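Local structure of putative D-lactate dehydrogenase (Chlamydomonas reinhardtii, 4ZGS) at residues V83-D88 with A107-G112; V235-P240 with G269-S274; L263-R268 with L291-N296. The protein probably reduces pyruvate to D-lactate in the algal chloroplast with NADH as the hydride donor, as a member of the D-isomer specific 2-hydroxyacid dehydrogenase family. One frame throughout, in Å; residues are numbered along the deposited sequence.

Contact 1. Residues V83-D88 with A107-G112; sequences VLFVND and ALRCAG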
loop_
_atom_site.group_PDB
_atom_site.type_symbol
_atom_site.label_atom_id
_atom_site.label_comp_id
_atom_site.label_asym_id
_atom_site.label_seq_id
_atom_site.Cartn_x
_atom_site.Cartn_y
_atom_site.Cartn_z
ATOM N N VAL A 83 17.131 -29.569 12.359
ATOM C CA VAL A 83 17.583 -28.390 11.642
ATOM C C VAL A 83 16.788 -27.154 12.053
ATOM O O VAL A 83 15.559 -27.088 11.917
ATOM C CB VAL A 83 17.504 -28.565 10.130
ATOM C CG1 VAL A 83 18.099 -27.332 9.457
ATOM C CG2 VAL A 83 18.276 -29.803 9.696
ATOM N N LEU A 84 17.535 -26.152 12.498
ATOM C CA LEU A 84 17.012 -24.968 13.155
ATOM C C LEU A 84 17.529 -23.712 12.465
ATOM O O LEU A 84 18.506 -23.745 11.721
ATOM C CB LEU A 84 17.451 -24.937 14.625
ATOM C CG LEU A 84 16.803 -25.788 15.712
ATOM C CD1 LEU A 84 16.506 -27.170 15.193
ATOM C CD2 LEU A 84 17.731 -25.856 16.917
ATOM N N PHE A 85 16.876 -22.597 12.752
ATOM C CA PHE A 85 17.197 -21.315 12.170
ATOM C C PHE A 85 17.293 -20.337 13.327
ATOM O O PHE A 85 17.099 -20.727 14.488
ATOM C CB PHE A 85 16.153 -20.911 11.126
ATOM C CG PHE A 85 16.526 -19.704 10.311
ATOM C CD1 PHE A 85 17.775 -19.606 9.699
ATOM C CD2 PHE A 85 15.602 -18.672 10.129
ATOM C CE1 PHE A 85 18.118 -18.488 8.944
ATOM C CE2 PHE A 85 15.926 -17.560 9.373
ATOM C CZ PHE A 85 17.194 -17.466 8.772
ATOM N N VAL A 86 17.630 -19.087 13.019
ATOM C CA VAL A 86 17.908 -18.086 14.037
ATOM C C VAL A 86 16.691 -17.847 14.936
ATOM O O VAL A 86 16.847 -17.587 16.127
ATOM C CB VAL A 86 18.362 -16.752 13.386
ATOM C CG1 VAL A 86 17.235 -16.156 12.566
ATOM C CG2 VAL A 86 18.865 -15.764 14.429
ATOM N N ASN A 87 15.491 -17.916 14.362
ATOM C CA ASN A 87 14.242 -17.680 15.102
ATOM C C ASN A 87 13.743 -18.828 16.003
ATOM O O ASN A 87 12.753 -18.662 16.700
ATOM C CB ASN A 87 13.109 -17.292 14.136
ATOM C CG ASN A 87 12.780 -18.391 13.128
ATOM O OD1 ASN A 87 13.556 -19.331 12.914
ATOM N ND2 ASN A 87 11.606 -18.273 12.505
ATOM N N ASP A 88 14.342 -20.016 15.896
ATOM C CA ASP A 88 13.946 -21.211 16.681
ATOM C C ASP A 88 14.464 -21.211 18.122
ATOM O O ASP A 88 15.541 -20.702 18.369
ATOM C CB ASP A 88 14.421 -22.455 15.948
ATOM C CG ASP A 88 13.624 -22.710 14.686
ATOM O OD1 ASP A 88 12.370 -22.746 14.747
ATOM O OD2 ASP A 88 14.260 -22.805 13.609
ATOM N N ALA A 107 21.670 -28.728 13.565
ATOM C CA ALA A 107 22.256 -27.988 12.434
ATOM C C ALA A 107 21.504 -26.697 12.182
ATOM O O ALA A 107 20.312 -26.700 11.872
ATOM C CB ALA A 107 22.260 -28.829 11.166
ATOM N N LEU A 108 22.210 -25.586 12.327
ATOM C CA LEU A 108 21.660 -24.290 12.015
ATOM C C LEU A 108 21.797 -24.059 10.508
ATOM O O LEU A 108 22.869 -24.248 9.947
ATOM C CB LEU A 108 22.394 -23.185 12.783
ATOM C CG LEU A 108 22.250 -22.890 14.292
ATOM C CD1 LEU A 108 20.778 -22.878 14.781
ATOM C CD2 LEU A 108 23.095 -23.799 15.132
ATOM N N ARG A 109 20.712 -23.618 9.884
ATOM C CA ARG A 109 20.626 -23.265 8.470
ATOM C C ARG A 109 21.099 -21.830 8.375
ATOM O O ARG A 109 20.681 -21.092 7.479
ATOM C CB ARG A 109 19.204 -23.345 7.907
ATOM C CG ARG A 109 18.424 -24.606 8.040
ATOM C CD ARG A 109 16.992 -24.288 8.527
ATOM N NE ARG A 109 16.490 -23.139 7.815
ATOM C CZ ARG A 109 15.419 -22.426 8.141
ATOM N NH1 ARG A 109 14.654 -22.758 9.174
ATOM N NH2 ARG A 109 15.113 -21.367 7.404
ATOM N N CYS A 110 21.774 -21.372 9.420
ATOM C CA CYS A 110 22.207 -19.978 9.518
ATOM C C CYS A 110 23.594 -19.874 10.164
ATOM O O CYS A 110 24.163 -20.868 10.559
ATOM C CB CYS A 110 21.193 -19.186 10.348
ATOM S SG CYS A 110 20.935 -19.970 11.985
ATOM N N ALA A 111 24.126 -18.670 10.310
ATOM C CA ALA A 111 25.393 -18.523 11.004
ATOM C C ALA A 111 25.236 -18.132 12.460
ATOM O O ALA A 111 26.161 -18.309 13.243
ATOM C CB ALA A 111 26.251 -17.457 10.290
ATOM N N GLY A 112 24.057 -17.644 12.843
ATOM C CA GLY A 112 23.815 -17.316 14.238
ATOM C C GLY A 112 23.479 -18.502 15.114
ATOM O O GLY A 112 22.490 -19.197 14.882
#

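Contact 2. Residues V235-P240 with G269-S274; sequences VTLHCP and GGLIDS. With NAD (nicotinamide-adenine-dinucleotide), chain I.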
loop_
_atom_site.group_PDB
_atom_site.type_symbol
_atom_site.label_atom_id
_atom_site.label_comp_id
_atom_site.label_asym_id
_atom_site.label_seq_id
_atom_site.Cartn_x
_atom_site.Cartn_y
_atom_site.Cartn_z
ATOM N N VAL A 235 27.457 6.392 3.654
ATOM C CA VAL A 235 28.134 5.531 4.599
ATOM C C VAL A 235 27.416 4.197 4.677
ATOM O O VAL A 235 26.193 4.154 4.866
ATOM C CB VAL A 235 28.194 6.154 5.979
ATOM C CG1 VAL A 235 28.760 5.175 6.967
ATOM C CG2 VAL A 235 29.055 7.408 5.934
ATOM N N THR A 236 28.163 3.110 4.507
ATOM C CA THR A 236 27.580 1.775 4.585
ATOM C C THR A 236 28.312 0.923 5.607
ATOM O O THR A 236 29.521 0.734 5.515
ATOM C CB THR A 236 27.582 1.080 3.222
ATOM O OG1 THR A 236 27.130 -0.264 3.394
ATOM C CG2 THR A 236 29.004 1.019 2.646
ATOM N N LEU A 237 27.583 0.427 6.601
ATOM C CA LEU A 237 28.208 -0.264 7.713
ATOM C C LEU A 237 28.341 -1.738 7.418
ATOM O O LEU A 237 27.347 -2.390 7.108
ATOM C CB LEU A 237 27.397 -0.064 8.989
ATOM C CG LEU A 237 27.017 1.369 9.331
ATOM C CD1 LEU A 237 26.254 1.435 10.683
ATOM C CD2 LEU A 237 28.277 2.227 9.340
ATOM N N HIS A 238 29.571 -2.239 7.345
ATOM C CA HIS A 238 29.781 -3.688 7.296
ATOM C C HIS A 238 30.569 -4.348 8.441
ATOM O O HIS A 238 30.805 -5.554 8.409
ATOM C CB HIS A 238 30.360 -4.009 5.940
ATOM C CG HIS A 238 29.440 -3.610 4.834
ATOM N ND1 HIS A 238 28.394 -4.402 4.413
ATOM C CD2 HIS A 238 29.317 -2.439 4.158
ATOM C CE1 HIS A 238 27.719 -3.771 3.468
ATOM N NE2 HIS A 238 28.255 -2.574 3.294
ATOM N N CYS A 239 30.970 -3.589 9.455
ATOM C CA CYS A 239 31.738 -4.185 10.546
ATOM C C CYS A 239 30.862 -5.089 11.420
ATOM O O CYS A 239 29.634 -4.928 11.483
ATOM C CB CYS A 239 32.391 -3.099 11.415
ATOM S SG CYS A 239 31.276 -1.752 11.969
ATOM N N PRO A 240 31.498 -6.047 12.108
ATOM C CA PRO A 240 30.807 -6.905 13.080
ATOM C C PRO A 240 30.436 -6.084 14.299
ATOM O O PRO A 240 30.955 -4.978 14.464
ATOM C CB PRO A 240 31.851 -7.969 13.424
ATOM C CG PRO A 240 33.157 -7.265 13.218
ATOM C CD PRO A 240 32.936 -6.349 12.031
ATOM N N GLY A 269 22.085 -4.398 14.061
ATOM C CA GLY A 269 21.274 -3.322 14.579
ATOM C C GLY A 269 21.981 -2.572 15.671
ATOM O O GLY A 269 21.810 -1.375 15.814
ATOM N N GLY A 270 22.814 -3.276 16.421
ATOM C CA GLY A 270 23.595 -2.682 17.489
ATOM C C GLY A 270 24.581 -1.600 17.056
ATOM O O GLY A 270 25.114 -0.884 17.907
ATOM N N LEU A 271 24.881 -1.505 15.759
ATOM C CA LEU A 271 25.823 -0.485 15.283
ATOM C C LEU A 271 25.239 0.915 15.337
ATOM O O LEU A 271 25.974 1.895 15.298
ATOM C CB LEU A 271 26.258 -0.774 13.852
ATOM C CG LEU A 271 26.914 -2.132 13.617
ATOM C CD1 LEU A 271 27.152 -2.330 12.148
ATOM C CD2 LEU A 271 28.213 -2.195 14.387
ATOM N N ILE A 272 23.914 0.992 15.404
ATOM C CA ILE A 272 23.189 2.257 15.390
ATOM C C ILE A 272 22.367 2.459 16.639
ATOM O O ILE A 272 21.690 1.537 17.088
ATOM C CB ILE A 272 22.221 2.344 14.209
ATOM C CG1 ILE A 272 22.961 2.264 12.872
ATOM C CG2 ILE A 272 21.400 3.623 14.292
ATOM C CD1 ILE A 272 22.007 2.321 11.703
ATOM N N ASP A 273 22.411 3.657 17.210
ATOM C CA ASP A 273 21.531 3.949 18.335
ATOM C C ASP A 273 20.265 4.574 17.776
ATOM O O ASP A 273 20.245 5.741 17.405
ATOM C CB ASP A 273 22.219 4.871 19.335
ATOM C CG ASP A 273 21.270 5.442 20.375
ATOM O OD1 ASP A 273 20.149 4.910 20.594
ATOM O OD2 ASP A 273 21.675 6.439 21.007
ATOM N N SER A 274 19.195 3.793 17.761
ATOM C CA SER A 274 17.992 4.139 17.022
ATOM C C SER A 274 17.344 5.404 17.566
ATOM O O SER A 274 16.747 6.170 16.823
ATOM C CB SER A 274 16.991 2.990 17.085
ATOM O OG SER A 274 17.625 1.784 16.712
HETATM P PA NAD I . 34.273 -10.358 8.139
HETATM O O1A NAD I . 35.077 -10.889 9.264
HETATM O O2A NAD I . 35.129 -10.771 6.999
HETATM O O5B NAD I . 34.100 -8.766 8.221
HETATM C C5B NAD I . 34.257 -8.048 9.443
HETATM C C4B NAD I . 35.389 -7.075 9.355
HETATM O O4B NAD I . 35.178 -5.923 10.293
HETATM C C3B NAD I . 36.687 -7.699 9.721
HETATM O O3B NAD I . 37.694 -7.476 8.693
HETATM C C2B NAD I . 37.127 -7.057 10.955
HETATM O O2B NAD I . 38.577 -6.966 10.978
HETATM C C1B NAD I . 36.517 -5.710 10.930
HETATM N N9A NAD I . 36.449 -5.087 12.191
HETATM C C8A NAD I . 36.659 -5.692 13.465
HETATM N N7A NAD I . 36.519 -4.730 14.479
HETATM C C5A NAD I . 36.235 -3.536 13.850
HETATM C C6A NAD I . 35.980 -2.191 14.262
HETATM N N6A NAD I . 35.986 -1.831 15.632
HETATM N N1A NAD I . 35.748 -1.326 13.380
HETATM C C2A NAD I . 35.710 -1.485 12.170
HETATM N N3A NAD I . 35.915 -2.629 11.616
HETATM C C4A NAD I . 36.196 -3.763 12.394
HETATM O O3 NAD I . 32.842 -11.075 8.044
HETATM P PN NAD I . 31.746 -10.769 6.918
HETATM O O1N NAD I . 31.478 -11.947 6.057
HETATM O O2N NAD I . 32.243 -9.771 5.941
HETATM O O5D NAD I . 30.407 -10.239 7.609
HETATM C C5D NAD I . 29.771 -10.939 8.683
HETATM C C4D NAD I . 28.655 -10.064 9.118
HETATM O O4D NAD I . 27.541 -10.125 8.144
HETATM C C3D NAD I . 28.055 -10.480 10.392
HETATM O O3D NAD I . 28.860 -10.049 11.520
HETATM C C2D NAD I . 26.768 -9.789 10.360
HETATM O O2D NAD I . 26.947 -8.448 10.879
HETATM C C1D NAD I . 26.357 -9.725 8.935
HETATM N N1N NAD I . 25.260 -10.576 8.688
HETATM C C2N NAD I . 24.142 -10.097 7.964
HETATM C C3N NAD I . 23.047 -10.927 7.731
HETATM C C7N NAD I . 21.841 -10.406 6.953
HETATM O O7N NAD I . 21.501 -9.241 7.057
HETATM N N7N NAD I . 21.092 -11.273 6.117
HETATM C C4N NAD I . 23.055 -12.247 8.220
HETATM C C5N NAD I . 24.164 -12.727 8.946
HETATM C C6N NAD I . 25.258 -11.900 9.177
#

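Contact 3. Residues L263-R268 with L291-N296; sequences LINVSR and LDVYEN. With NAD (nicotinamide-adenine-dinucleotide), chain I.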
loop_
_atom_site.group_PDB
_atom_site.type_symbol
_atom_site.label_atom_id
_atom_site.label_comp_id
_atom_site.label_asym_id
_atom_site.label_seq_id
_atom_site.Cartn_x
_atom_site.Cartn_y
_atom_site.Cartn_z
ATOM N N LEU A 263 22.764 6.871 5.125
ATOM C CA LEU A 263 23.369 5.830 5.966
ATOM C C LEU A 263 22.747 4.494 5.626
ATOM O O LEU A 263 21.545 4.388 5.561
ATOM C CB LEU A 263 23.174 6.146 7.442
ATOM C CG LEU A 263 23.580 5.095 8.457
ATOM C CD1 LEU A 263 25.042 4.768 8.229
ATOM C CD2 LEU A 263 23.369 5.669 9.843
ATOM N N ILE A 264 23.578 3.484 5.375
ATOM C CA ILE A 264 23.101 2.142 5.037
ATOM C C ILE A 264 23.618 1.143 6.028
ATOM O O ILE A 264 24.816 1.047 6.249
ATOM C CB ILE A 264 23.548 1.707 3.668
ATOM C CG1 ILE A 264 23.043 2.699 2.629
ATOM C CG2 ILE A 264 23.031 0.319 3.387
ATOM C CD1 ILE A 264 21.562 2.784 2.569
ATOM N N ASN A 265 22.712 0.403 6.650
ATOM C CA ASN A 265 23.172 -0.616 7.552
ATOM C C ASN A 265 22.510 -1.968 7.307
ATOM O O ASN A 265 21.329 -2.148 7.591
ATOM C CB ASN A 265 22.920 -0.140 8.971
ATOM C CG ASN A 265 23.465 -1.068 9.988
ATOM O OD1 ASN A 265 24.321 -1.901 9.685
ATOM N ND2 ASN A 265 22.944 -0.978 11.204
ATOM N N VAL A 266 23.274 -2.893 6.737
ATOM C CA VAL A 266 22.898 -4.292 6.568
ATOM C C VAL A 266 23.670 -5.224 7.496
ATOM O O VAL A 266 23.604 -6.434 7.307
ATOM C CB VAL A 266 23.067 -4.776 5.105
ATOM C CG1 VAL A 266 22.203 -3.907 4.185
ATOM C CG2 VAL A 266 24.534 -4.741 4.670
ATOM N N SER A 267 24.469 -4.700 8.428
ATOM C CA SER A 267 25.218 -5.624 9.302
ATOM C C SER A 267 24.501 -5.961 10.602
ATOM O O SER A 267 23.905 -7.023 10.700
ATOM C CB SER A 267 26.609 -5.070 9.682
ATOM O OG SER A 267 27.356 -4.659 8.559
ATOM N N ARG A 268 24.513 -5.052 11.575
ATOM C CA ARG A 268 23.979 -5.350 12.905
ATOM C C ARG A 268 23.276 -4.157 13.507
ATOM O O ARG A 268 23.827 -3.053 13.520
ATOM C CB ARG A 268 25.100 -5.821 13.826
ATOM C CG ARG A 268 25.576 -7.190 13.447
ATOM C CD ARG A 268 24.407 -8.160 13.605
ATOM N NE ARG A 268 24.853 -9.434 14.132
ATOM C CZ ARG A 268 25.031 -9.674 15.422
ATOM N NH1 ARG A 268 24.799 -8.716 16.311
ATOM N NH2 ARG A 268 25.454 -10.868 15.817
ATOM N N LEU A 291 18.084 0.224 5.908
ATOM C CA LEU A 291 18.352 -0.733 6.989
ATOM C C LEU A 291 17.812 -2.072 6.568
ATOM O O LEU A 291 16.739 -2.134 5.975
ATOM C CB LEU A 291 17.691 -0.347 8.308
ATOM C CG LEU A 291 17.975 1.004 8.916
ATOM C CD1 LEU A 291 17.176 1.114 10.211
ATOM C CD2 LEU A 291 19.476 1.143 9.153
ATOM N N ASP A 292 18.614 -3.112 6.750
ATOM C CA ASP A 292 18.164 -4.496 6.715
ATOM C C ASP A 292 18.056 -5.012 8.152
ATOM O O ASP A 292 17.657 -6.148 8.386
ATOM C CB ASP A 292 19.139 -5.359 5.905
ATOM C CG ASP A 292 18.568 -6.726 5.559
ATOM O OD1 ASP A 292 17.420 -6.720 5.060
ATOM O OD2 ASP A 292 19.248 -7.789 5.795
ATOM N N VAL A 293 18.441 -4.171 9.106
ATOM C CA VAL A 293 18.587 -4.583 10.508
ATOM C C VAL A 293 18.266 -3.436 11.485
ATOM O O VAL A 293 18.431 -2.257 11.141
ATOM C CB VAL A 293 20.041 -5.102 10.791
ATOM C CG1 VAL A 293 20.315 -6.402 10.022
ATOM C CG2 VAL A 293 21.090 -4.015 10.466
ATOM N N TYR A 294 17.815 -3.794 12.686
ATOM C CA TYR A 294 17.399 -2.846 13.732
ATOM C C TYR A 294 17.696 -3.388 15.139
ATOM O O TYR A 294 17.570 -4.575 15.361
ATOM C CB TYR A 294 15.916 -2.540 13.576
ATOM C CG TYR A 294 15.333 -1.654 14.641
ATOM C CD1 TYR A 294 15.435 -0.273 14.567
ATOM C CD2 TYR A 294 14.673 -2.210 15.732
ATOM C CE1 TYR A 294 14.890 0.541 15.547
ATOM C CE2 TYR A 294 14.127 -1.414 16.720
ATOM C CZ TYR A 294 14.238 -0.035 16.621
ATOM O OH TYR A 294 13.691 0.760 17.597
ATOM N N GLU A 295 17.988 -2.521 16.104
ATOM C CA GLU A 295 18.604 -2.921 17.380
ATOM C C GLU A 295 17.978 -4.051 18.220
ATOM O O GLU A 295 18.728 -4.871 18.753
ATOM C CB GLU A 295 18.679 -1.698 18.283
ATOM C CG GLU A 295 19.433 -1.911 19.572
ATOM C CD GLU A 295 19.257 -0.736 20.517
ATOM O OE1 GLU A 295 18.659 0.278 20.093
ATOM O OE2 GLU A 295 19.702 -0.831 21.681
ATOM N N ASN A 296 16.660 -4.110 18.390
ATOM C CA ASN A 296 16.098 -5.307 19.044
ATOM C C ASN A 296 15.273 -6.062 18.019
ATOM O O ASN A 296 14.162 -5.690 17.704
ATOM C CB ASN A 296 15.269 -4.967 20.301
ATOM C CG ASN A 296 14.876 -6.230 21.133
ATOM O OD1 ASN A 296 14.889 -7.360 20.636
ATOM N ND2 ASN A 296 14.566 -6.024 22.415
HETATM P PA NAD I . 34.273 -10.358 8.139
HETATM O O1A NAD I . 35.077 -10.889 9.264
HETATM O O2A NAD I . 35.129 -10.771 6.999
HETATM O O5B NAD I . 34.100 -8.766 8.221
HETATM C C5B NAD I . 34.257 -8.048 9.443
HETATM C C4B NAD I . 35.389 -7.075 9.355
HETATM O O4B NAD I . 35.178 -5.923 10.293
HETATM C C3B NAD I . 36.687 -7.699 9.721
HETATM O O3B NAD I . 37.694 -7.476 8.693
HETATM C C2B NAD I . 37.127 -7.057 10.955
HETATM O O2B NAD I . 38.577 -6.966 10.978
HETATM C C1B NAD I . 36.517 -5.710 10.930
HETATM N N9A NAD I . 36.449 -5.087 12.191
HETATM C C8A NAD I . 36.659 -5.692 13.465
HETATM N N7A NAD I . 36.519 -4.730 14.479
HETATM C C5A NAD I . 36.235 -3.536 13.850
HETATM C C6A NAD I . 35.980 -2.191 14.262
HETATM N N6A NAD I . 35.986 -1.831 15.632
HETATM N N1A NAD I . 35.748 -1.326 13.380
HETATM C C2A NAD I . 35.710 -1.485 12.170
HETATM N N3A NAD I . 35.915 -2.629 11.616
HETATM C C4A NAD I . 36.196 -3.763 12.394
HETATM O O3 NAD I . 32.842 -11.075 8.044
HETATM P PN NAD I . 31.746 -10.769 6.918
HETATM O O1N NAD I . 31.478 -11.947 6.057
HETATM O O2N NAD I . 32.243 -9.771 5.941
HETATM O O5D NAD I . 30.407 -10.239 7.609
HETATM C C5D NAD I . 29.771 -10.939 8.683
HETATM C C4D NAD I . 28.655 -10.064 9.118
HETATM O O4D NAD I . 27.541 -10.125 8.144
HETATM C C3D NAD I . 28.055 -10.480 10.392
HETATM O O3D NAD I . 28.860 -10.049 11.520
HETATM C C2D NAD I . 26.768 -9.789 10.360
HETATM O O2D NAD I . 26.947 -8.448 10.879
HETATM C C1D NAD I . 26.357 -9.725 8.935
HETATM N N1N NAD I . 25.260 -10.576 8.688
HETATM C C2N NAD I . 24.142 -10.097 7.964
HETATM C C3N NAD I . 23.047 -10.927 7.731
HETATM C C7N NAD I . 21.841 -10.406 6.953
HETATM O O7N NAD I . 21.501 -9.241 7.057
HETATM N N7N NAD I . 21.092 -11.273 6.117
HETATM C C4N NAD I . 23.055 -12.247 8.220
HETATM C C5N NAD I . 24.164 -12.727 8.946
HETATM C C6N NAD I . 25.258 -11.900 9.177
#

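Contact 1. Residues V83-D88 with A107-G112
F85 and R109 meet flat against each other just beyond the ends of two neighbouring strands. The guanidinium lies over one face of the phenyl ring, the two centres 4.3 Å apart and the planes only 19° off parallel, a cation-pi stack displaced so that R109 NH2 sits 3.6 Å above the ring plane toward its rim. V86 CG1 covers the opposite face of the ring. C110 approaches obliquely: its CB is 3.5 Å from F85 CE1, and its SG, placed between the backbone N and the carbonyl carbon of C110 (chi1 55°), makes a sulfur-aromatic contact with the same ring. R109 reaches the ring through bends at chi2 and chi3. Its NH1 also lies 4.5 Å from D88 OD2, opposite charges near each other but beyond a salt bridge. An alanine here would probably leave that face of F85 without its cover and the carboxylate of D88 without the charge of this arginine.

Behind the stack the strands 81-84 and 105-108 pair in parallel, the two strands of a beta-alpha-beta unit whose crossover runs through helix 92-101, within the five-stranded parallel sheet of this lobe. L84 N donates to A107 O at 2.9 Å, and R109 N returns a bond to L84 O at 2.9 Å, almost in line with the carbonyl, which sets the root of the arginine beside F85. On the sheet face that carries L84 and L108, L84 CB touches L108 CD1 at 3.9 Å.

The phenylalanine is positioned by the type I turn F85-D88, where F85 N donates to the anti lone pair of D88 OD2 at 2.8 Å. The other carboxylate oxygen of D88 is held by S41 and the backbone of L68. Farther out, Y45 on helix 44-57 packs on F85, as does L168 of a second subunit.

Contact 2. Residues V235-P240 with G269-S274
L237, at the end of strand 234-237, and L271, in a short 3-10 turn after strand 261-265, bring their backbones no nearer than 7.9 Å between CA atoms, and their side chains fill the gap. The setting is the Rossmann-type NAD-binding domain, at the carboxyl ends of neighbouring parallel strands, where the cofactor lies.

The two leucines slide past each other in opposite directions. L237 CD1 rests on L271 CB at 3.9 Å, while L271 CD1 runs back to L237 CB at the same separation, so that each branch tip lies against the root of its partner. The extended chi2 of both residues makes this overlap possible, with CG of L271 anti to its carbonyl carbon (chi1 -58°). I272 CG1 also touches L237 CD1, at 4.0 Å, next to L271 CB. The second methyl of L271, CD2, meets C239 SG and P240 O, both at 3.9 Å. The contact between the two segments is thus apolar packing, and N265 of strand 261-265 borders L237, L271 and I272 alike.

Beyond the leucines the 235-240 segment turns to NAD, and C239 and P240 belong to its pocket. P240 lies beside the adenosine ribose, and the carbonyl oxygen of P240 is bonded to the T245 hydroxyl. C239 has a different neighbour on each of its side-chain atoms: SG faces the L271 methyls, whereas CB lies 3.6 Å from the adenine atom N3A of NAD.

Contact 3. Residues L263-R268 with L291-N296
N265 packs against L291 and V293 at the end of strand 261-265. Its CB touches L291 CD2 at 3.7 Å. CG, anti to the backbone N (chi1 -175°), carries the amide across V293 at about a right angle and lies 3.8 Å from V293 CG2. OD1 accepts from S267 N at 3.1 Å, closing an Asx turn with the donor above the carbonyl plane. At the tip, ND2 makes an almost straight bond to R268 O (3.2 Å, 177°), while V293 CG2 lies beside ND2 at 3.6 Å. Two bonds thus hold the amide's rotation and tie it to the backbone of S267 and R268, beside NAD, whose ribose O2D has a weak bond to S267 O.

The backbone of N265 continues the parallel pairing, with D292 N donating to its O at 3.0 Å. D292 then turns its carboxylate to the nicotinamide end of the cofactor, OD2 lying 3.0 Å from NAD O7N; T333, T336 and A337 bind the same carboxylate.

Strand 261-265 runs between strands 234-237 and 286-291 of the six-stranded sheet, and helix 136-151 packs on V266 through V139 and on D292 through H142.

How the contacts relate
Contacts 2 and 3 share one sheet and one cofactor: their centres are 6 Å apart, their segments alternate along the chain, and strands 234-237 and 261-265 are direct neighbours. L237 O lies 2.7 Å from S267 OG, a hydrogen bond tying the two strand ends together. Contact 2 borders the adenine half of NAD, contact 3 the nicotinamide half, while A188 and I189 supply backbone amides to the same molecule. Contact 1 belongs to the other parallel sheet, its centre about 20 Å from that of contact 3 and about 23 Å from that of contact 2, yet the C110 side chain comes within about 7 Å of a bound NAD.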